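Local coordinates for cytosolic protein (Streptococcus thermophilus, PDB 2QZI) that is of unknown function, a small single-domain cytosolic protein whose two helices accompany a six-stranded antiparallel sheet, at residues N62-E65 with V66-F70; E69-L72 with K73-D77. One frame throughout, in Å; residues are numbered along the deposited sequence. Where two conformers were deposited one is given.

Interaction 1: residues N62-E65 with V66-F70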
ATOM      1  N   ASN A  62       0.110 -10.409  11.513  1.00 83.97           N
ATOM      2  CA  ASN A  62      -1.338 -10.185  11.565  1.00 84.30           C
ATOM      3  C   ASN A  62      -1.739  -8.773  11.102  1.00 82.72           C
ATOM      4  O   ASN A  62      -2.782  -8.574  10.485  1.00 82.57           O
ATOM      5  CB  ASN A  62      -1.868 -10.473  12.980  1.00 85.29           C
ATOM      6  CG  ASN A  62      -1.833  -9.234  13.904  1.00 89.65           C
ATOM      7  OD1 ASN A  62      -2.730  -8.369  13.842  1.00 93.26           O
ATOM      8  ND2 ASN A  62      -0.816  -9.164  14.789  1.00 91.65           N
ATOM      9  N   GLU A  63      -0.892  -7.807  11.426  1.00 80.71           N
ATOM     10  CA  GLU A  63      -0.951  -6.476  10.892  1.00 79.55           C
ATOM     11  C   GLU A  63      -0.882  -6.454   9.364  1.00 79.18           C
ATOM     12  O   GLU A  63      -1.684  -5.760   8.714  1.00 79.41           O
ATOM     13  CB  GLU A  63       0.252  -5.752  11.438  1.00 80.23           C
ATOM     14  CG  GLU A  63       0.132  -4.293  11.565  1.00 79.92           C
ATOM     15  CD  GLU A  63       1.262  -3.735  12.373  1.00 82.30           C
ATOM     16  OE1 GLU A  63       1.218  -2.540  12.703  1.00 88.38           O
ATOM     17  OE2 GLU A  63       2.205  -4.484  12.701  1.00 86.20           O
ATOM     18  N   LEU A  64       0.074  -7.200   8.795  1.00 76.78           N
ATOM     19  CA  LEU A  64       0.255  -7.263   7.371  1.00 76.69           C
ATOM     20  C   LEU A  64      -1.038  -7.771   6.778  1.00 76.40           C
ATOM     21  O   LEU A  64      -1.503  -7.236   5.791  1.00 75.85           O
ATOM     22  CB  LEU A  64       1.359  -8.277   7.011  1.00 76.28           C
ATOM     23  CG  LEU A  64       2.165  -8.223   5.708  1.00 77.41           C
ATOM     24  CD1 LEU A  64       2.582  -9.627   5.188  1.00 78.97           C
ATOM     25  CD2 LEU A  64       1.509  -7.498   4.608  1.00 79.43           C
ATOM     26  N   GLU A  65      -1.589  -8.829   7.378  1.00 77.25           N
ATOM     27  CA  GLU A  65      -2.781  -9.533   6.865  1.00 78.45           C
ATOM     28  C   GLU A  65      -4.050  -8.657   6.885  1.00 76.78           C
ATOM     29  O   GLU A  65      -4.822  -8.636   5.909  1.00 77.42           O
ATOM     30  CB  GLU A  65      -2.994 -10.844   7.641  1.00 79.66           C
ATOM     31  CG  GLU A  65      -2.294 -12.125   7.031  1.00 86.83           C
ATOM     32  CD  GLU A  65      -0.963 -11.885   6.222  1.00 94.16           C
ATOM     33  OE1 GLU A  65       0.146 -11.992   6.847  1.00 96.17           O
ATOM     34  OE2 GLU A  65      -1.042 -11.637   4.970  1.00 93.08           O
ATOM     35  N   VAL A  66      -4.235  -7.920   7.972  1.00 74.14           N
ATOM     36  CA  VAL A  66      -5.316  -6.961   8.115  1.00 72.57           C
ATOM     37  C   VAL A  66      -5.187  -5.830   7.084  1.00 71.48           C
ATOM     38  O   VAL A  66      -6.169  -5.407   6.478  1.00 70.30           O
ATOM     39  CB  VAL A  66      -5.390  -6.431   9.568  1.00 72.35           C
ATOM     40  CG1 VAL A  66      -6.282  -5.201   9.701  1.00 74.81           C
ATOM     41  CG2 VAL A  66      -5.879  -7.535  10.512  1.00 70.29           C
ATOM     42  N   ILE A  67      -3.967  -5.372   6.840  1.00 70.73           N
ATOM     43  CA  ILE A  67      -3.771  -4.235   5.931  1.00 69.43           C
ATOM     44  C   ILE A  67      -4.012  -4.659   4.496  1.00 69.91           C
ATOM     45  O   ILE A  67      -4.646  -3.939   3.698  1.00 68.45           O
ATOM     46  CB  ILE A  67      -2.371  -3.591   6.089  1.00 70.38           C
ATOM     47  CG1 ILE A  67      -2.303  -2.792   7.461  1.00 70.09           C
ATOM     48  CG2 ILE A  67      -2.098  -2.609   4.939  1.00 64.19           C
ATOM     49  CD1 ILE A  67      -0.866  -2.558   7.869  1.00 69.48           C
ATOM     50  N   ARG A  68      -3.516  -5.844   4.206  1.00 69.39           N
ATOM     51  CA  ARG A  68      -3.629  -6.381   2.858  0.50 70.98           C
ATOM     52  C   ARG A  68      -5.091  -6.653   2.550  1.00 71.15           C
ATOM     53  O   ARG A  68      -5.538  -6.326   1.442  1.00 71.55           O
ATOM     54  CB  ARG A  68      -2.799  -7.659   2.666  0.50 69.94           C
ATOM     55  CG  ARG A  68      -2.813  -8.145   1.210  0.50 72.82           C
ATOM     56  CD  ARG A  68      -2.397  -9.635   1.051  0.50 71.54           C
ATOM     57  NE  ARG A  68      -1.013  -9.798   0.634  0.50 76.74           N
ATOM     58  CZ  ARG A  68      -0.044 -10.405   1.340  0.50 75.72           C
ATOM     59  NH1 ARG A  68       1.175 -10.488   0.817  0.50 61.61           N
ATOM     60  NH2 ARG A  68      -0.283 -10.903   2.569  0.50 75.36           N
ATOM     61  N   GLU A  69      -5.831  -7.237   3.509  1.00 71.08           N
ATOM     62  CA  GLU A  69      -7.195  -7.613   3.217  1.00 73.39           C
ATOM     63  C   GLU A  69      -8.116  -6.369   3.163  1.00 73.63           C
ATOM     64  O   GLU A  69      -9.138  -6.403   2.460  1.00 75.22           O
ATOM     65  CB  GLU A  69      -7.712  -8.677   4.197  1.00 75.27           C
ATOM     66  CG  GLU A  69      -7.149 -10.124   3.943  1.00 81.76           C
ATOM     67  CD  GLU A  69      -7.387 -10.686   2.488  1.00 90.25           C
ATOM     68  OE1 GLU A  69      -6.406 -11.219   1.862  1.00 91.03           O
ATOM     69  OE2 GLU A  69      -8.542 -10.580   1.980  1.00 91.18           O
ATOM     70  N   PHE A  70      -7.760  -5.297   3.885  1.00 71.46           N
ATOM     71  CA  PHE A  70      -8.443  -4.006   3.785  1.00 70.80           C
ATOM     72  C   PHE A  70      -8.341  -3.421   2.373  1.00 71.80           C
ATOM     73  O   PHE A  70      -9.330  -3.004   1.798  1.00 72.97           O
ATOM     74  CB  PHE A  70      -7.862  -2.998   4.786  1.00 69.94           C
ATOM     75  CG  PHE A  70      -8.537  -1.607   4.731  1.00 70.01           C
ATOM     76  CD1 PHE A  70      -9.692  -1.341   5.465  1.00 68.32           C
ATOM     77  CD2 PHE A  70      -8.001  -0.596   3.933  1.00 70.48           C
ATOM     78  CE1 PHE A  70     -10.304  -0.043   5.404  1.00 69.59           C
ATOM     79  CE2 PHE A  70      -8.607   0.667   3.815  1.00 74.36           C
ATOM     80  CZ  PHE A  70      -9.766   0.958   4.578  1.00 71.85           C
TER

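Interaction 2: residues E69-L72 with K73-D77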
ATOM      1  N   GLU A  69      -5.831  -7.237   3.509  1.00 71.08           N
ATOM      2  CA  GLU A  69      -7.195  -7.613   3.217  1.00 73.39           C
ATOM      3  C   GLU A  69      -8.116  -6.369   3.163  1.00 73.63           C
ATOM      4  O   GLU A  69      -9.138  -6.403   2.460  1.00 75.22           O
ATOM      5  CB  GLU A  69      -7.712  -8.677   4.197  1.00 75.27           C
ATOM      6  CG  GLU A  69      -7.149 -10.124   3.943  1.00 81.76           C
ATOM      7  CD  GLU A  69      -7.387 -10.686   2.488  1.00 90.25           C
ATOM      8  OE1 GLU A  69      -6.406 -11.219   1.862  1.00 91.03           O
ATOM      9  OE2 GLU A  69      -8.542 -10.580   1.980  1.00 91.18           O
ATOM     10  N   PHE A  70      -7.760  -5.297   3.885  1.00 71.46           N
ATOM     11  CA  PHE A  70      -8.443  -4.006   3.785  1.00 70.80           C
ATOM     12  C   PHE A  70      -8.341  -3.421   2.373  1.00 71.80           C
ATOM     13  O   PHE A  70      -9.330  -3.004   1.798  1.00 72.97           O
ATOM     14  CB  PHE A  70      -7.862  -2.998   4.786  1.00 69.94           C
ATOM     15  CG  PHE A  70      -8.537  -1.607   4.731  1.00 70.01           C
ATOM     16  CD1 PHE A  70      -9.692  -1.341   5.465  1.00 68.32           C
ATOM     17  CD2 PHE A  70      -8.001  -0.596   3.933  1.00 70.48           C
ATOM     18  CE1 PHE A  70     -10.304  -0.043   5.404  1.00 69.59           C
ATOM     19  CE2 PHE A  70      -8.607   0.667   3.815  1.00 74.36           C
ATOM     20  CZ  PHE A  70      -9.766   0.958   4.578  1.00 71.85           C
ATOM     21  N   PHE A  71      -7.147  -3.419   1.791  1.00 73.15           N
ATOM     22  CA  PHE A  71      -6.961  -2.873   0.421  1.00 71.94           C
ATOM     23  C   PHE A  71      -7.649  -3.719  -0.622  1.00 71.38           C
ATOM     24  O   PHE A  71      -8.315  -3.194  -1.513  1.00 70.22           O
ATOM     25  CB  PHE A  71      -5.492  -2.524   0.122  1.00 71.76           C
ATOM     26  CG  PHE A  71      -5.074  -1.266   0.813  1.00 70.63           C
ATOM     27  CD1 PHE A  71      -5.272  -0.009   0.215  1.00 68.86           C
ATOM     28  CD2 PHE A  71      -4.575  -1.323   2.106  1.00 69.94           C
ATOM     29  CE1 PHE A  71      -4.970   1.193   0.952  1.00 73.74           C
ATOM     30  CE2 PHE A  71      -4.292  -0.132   2.840  1.00 72.81           C
ATOM     31  CZ  PHE A  71      -4.477   1.117   2.253  1.00 73.41           C
ATOM     32  N   LEU A  72      -7.567  -5.025  -0.443  1.00 72.83           N
ATOM     33  CA  LEU A  72      -8.155  -5.967  -1.389  1.00 74.10           C
ATOM     34  C   LEU A  72      -9.661  -5.851  -1.366  1.00 75.37           C
ATOM     35  O   LEU A  72     -10.332  -6.024  -2.364  1.00 77.97           O
ATOM     36  CB  LEU A  72      -7.720  -7.407  -1.066  1.00 72.34           C
ATOM     37  CG  LEU A  72      -6.334  -7.750  -1.606  1.00 73.00           C
ATOM     38  CD1 LEU A  72      -5.881  -9.112  -1.092  1.00 67.03           C
ATOM     39  CD2 LEU A  72      -6.281  -7.697  -3.198  1.00 66.42           C
ATOM     40  N   LYS A  73     -10.207  -5.572  -0.216  1.00 77.09           N
ATOM     41  CA  LYS A  73     -11.637  -5.510  -0.089  1.00 78.83           C
ATOM     42  C   LYS A  73     -12.153  -4.159  -0.553  1.00 79.86           C
ATOM     43  O   LYS A  73     -13.243  -4.078  -1.122  1.00 81.21           O
ATOM     44  CB  LYS A  73     -12.051  -5.781   1.370  1.00 78.01           C
ATOM     45  CG  LYS A  73     -13.533  -5.891   1.593  1.00 79.58           C
ATOM     46  CD  LYS A  73     -13.824  -5.965   3.086  1.00 83.46           C
ATOM     47  CE  LYS A  73     -15.331  -6.085   3.379  1.00 88.40           C
ATOM     48  NZ  LYS A  73     -15.969  -7.166   2.566  1.00 89.20           N
ATOM     49  N   ARG A  74     -11.391  -3.101  -0.305  1.00 81.11           N
ATOM     50  CA  ARG A  74     -11.924  -1.743  -0.405  1.00 82.56           C
ATOM     51  C   ARG A  74     -11.370  -0.904  -1.588  1.00 83.33           C
ATOM     52  O   ARG A  74     -12.062  -0.004  -2.096  1.00 83.75           O
ATOM     53  CB  ARG A  74     -11.750  -0.993   0.928  1.00 82.15           C
ATOM     54  CG  ARG A  74     -12.397  -1.673   2.109  1.00 84.13           C
ATOM     55  CD  ARG A  74     -13.816  -1.157   2.244  1.00 88.88           C
ATOM     56  NE  ARG A  74     -14.770  -2.139   2.758  1.00 92.50           N
ATOM     57  CZ  ARG A  74     -15.593  -1.917   3.789  1.00 95.88           C
ATOM     58  NH1 ARG A  74     -15.587  -0.733   4.429  1.00 96.80           N
ATOM     59  NH2 ARG A  74     -16.440  -2.871   4.181  1.00 94.90           N
ATOM     60  N   LYS A  75     -10.150  -1.195  -2.031  1.00 83.41           N
ATOM     61  CA  LYS A  75      -9.395  -0.220  -2.803  1.00 83.11           C
ATOM     62  C   LYS A  75      -8.947  -0.753  -4.120  1.00 82.17           C
ATOM     63  O   LYS A  75      -8.736   0.017  -5.031  1.00 83.94           O
ATOM     64  CB  LYS A  75      -8.194   0.279  -1.988  1.00 83.22           C
ATOM     65  CG  LYS A  75      -8.621   0.947  -0.643  1.00 84.06           C
ATOM     66  CD  LYS A  75      -9.091   2.343  -0.793  1.00 86.71           C
ATOM     67  CE  LYS A  75      -9.736   2.763   0.537  1.00 90.60           C
ATOM     68  NZ  LYS A  75      -9.998   4.214   0.668  1.00 96.18           N
ATOM     69  N   ILE A  76      -8.823  -2.079  -4.235  1.00 80.77           N
ATOM     70  CA  ILE A  76      -8.219  -2.695  -5.349  1.00 77.46           C
ATOM     71  C   ILE A  76      -9.280  -3.396  -6.224  1.00 77.94           C
ATOM     72  O   ILE A  76     -10.162  -4.056  -5.720  1.00 77.76           O
ATOM     73  CB  ILE A  76      -7.146  -3.671  -4.840  1.00 78.68           C
ATOM     74  CG1 ILE A  76      -5.900  -2.909  -4.333  1.00 75.64           C
ATOM     75  CG2 ILE A  76      -6.787  -4.638  -5.899  1.00 73.63           C
ATOM     76  CD1 ILE A  76      -4.822  -3.780  -3.667  1.00 68.36           C
ATOM     77  N   ASP A  77      -9.245  -3.226  -7.543  1.00 75.75           N
ATOM     78  CA  ASP A  77     -10.310  -3.814  -8.346  1.00 74.72           C
ATOM     79  C   ASP A  77      -9.754  -5.222  -8.675  1.00 75.41           C
ATOM     80  O   ASP A  77      -8.795  -5.339  -9.437  1.00 73.21           O
ATOM     81  CB  ASP A  77     -10.524  -2.929  -9.584  1.00 75.15           C
ATOM     82  CG  ASP A  77     -11.463  -3.546 -10.632  1.00 76.99           C
ATOM     83  OD1 ASP A  77     -11.912  -4.707 -10.503  1.00 78.00           O
ATOM     84  OD2 ASP A  77     -11.761  -2.847 -11.616  1.00 80.83           O
TER

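Interaction 1: residues N62-E65 with V66-F70
Glu65 and Arg68, one turn apart on the α-helix 61-74, meet in a salt bridge on the side of the helix, while the neighbouring Leu64 and Ile67 face the antiparallel sheet. The tight part is backbone and aliphatic. Four successive i to i+4 hydrogen bonds carry the turn, from Val66 N, Ile67 N, Arg68 N and Glu69 N to the carbonyl oxygens of Asn62, Glu63, Leu64 and Glu65; the Arg68 N to Leu64 O bond measures 2.9 Å. Ile67 lies along the preceding turn, with its CG1 3.3 Å from Glu63 O and its CD1 4.2 Å from Glu63 CG. CG1 of Ile67 stands beside its own backbone N (chi1 -72°), which swings the end of the chain back toward Glu63. Beneath this turn, Leu64 and Ile67 both rest on Ile52, and Leu64 reaches Ile95 and Ile97 as well. The buried Glu63 is held at its polar end by Thr37, Arg57 and the backbone N of Lys60, so its charge is probably well compensated.

The other side of the helix is looser and open to solvent. Asn62, Glu65, Val66 and Glu69 are exposed there, with few side-chain partners along the helix; Val66 lays CG2 against Asn62 O at 3.3 Å and also touches Met4. Arg68 bridges the two regimes: Leu64 CD1 lies 4.1 Å from Arg68 NH2, and the arginine chain also touches Ile97. Arg68 was modelled in two conformers, so the ion pair is certain only for the one described here. In that conformer the carboxylate and guanidinium planes are nearly coplanar, 21° apart, and Glu65 OE2 comes to the guanidinium edge, 2.6 Å from Arg68 NH2.

Interaction 2: residues E69-L72 with K73-D77
Phe71 and Lys75 meet where helix 61-74 ends: the aliphatic part of the lysine runs obliquely by the phenyl ring, with Lys75 CG 3.6 Å from Phe71 CD1. The lysine chain bends at chi2 (-80°), and its CE then passes 4.1 Å from Phe70 CE2. On Phe70, Arg74 CG sits over one face, displaced toward the rim.

Behind these side chains is the backbone that ends the helix. Phe71 O accepts two bonds, from Lys75 N at 2.8 Å and from Ile76 N at 3.0 Å, the donors arriving from opposite faces of the carbonyl plane. The first is the last regular helical bond; the second reaches five residues on, closing a π-turn where Lys75 leaves helical geometry. The bond from Lys73 N to Glu69 O is bent, 137° at the hydrogen, with the nitrogen above the carbonyl plane. Ile76, directed back at the helix by this turn, packs its CD1 against Phe71 CB (4.0 Å) and its CG2 against Leu72 CD2 (4.1 Å), so apolar contacts close the last turn.

Farther out, Lys75 NZ is hydrogen-bonded to Tyr32 OH, and the Tyr32 ring meets Phe71 edge-to-face. Phe71 goes on to Val39 and Phe41 of strand 37-44 and Leu50 of strand 47-53, while Leu72 and Ile76 share Phe99 of strand 94-100, so the end of helix 61-74 is seated across four neighbouring strands, 28-34, 37-44, 47-53 and 94-100.

How the interactions relate
Both contacts are local ones along helix 61-74, and they share Glu69 and Phe70, interaction 2 beginning where interaction 1 ends. Interaction 1 is regular helix throughout, with its buried aliphatic side on the sheet and a charged, solvent-facing flank. Interaction 2 is the helix terminus: regular bonding gives way to a doubled carbonyl acceptor, and aromatic rings with lysine and arginine methylenes take over from the ion pair. Each is partly buried. Strands 47-53 and 94-100 receive side chains from both, whereas strand 37-44 gains its apolar packing from Phe71, Lys75 and Ile76, and strand 6-8 from Ile67 and Phe70.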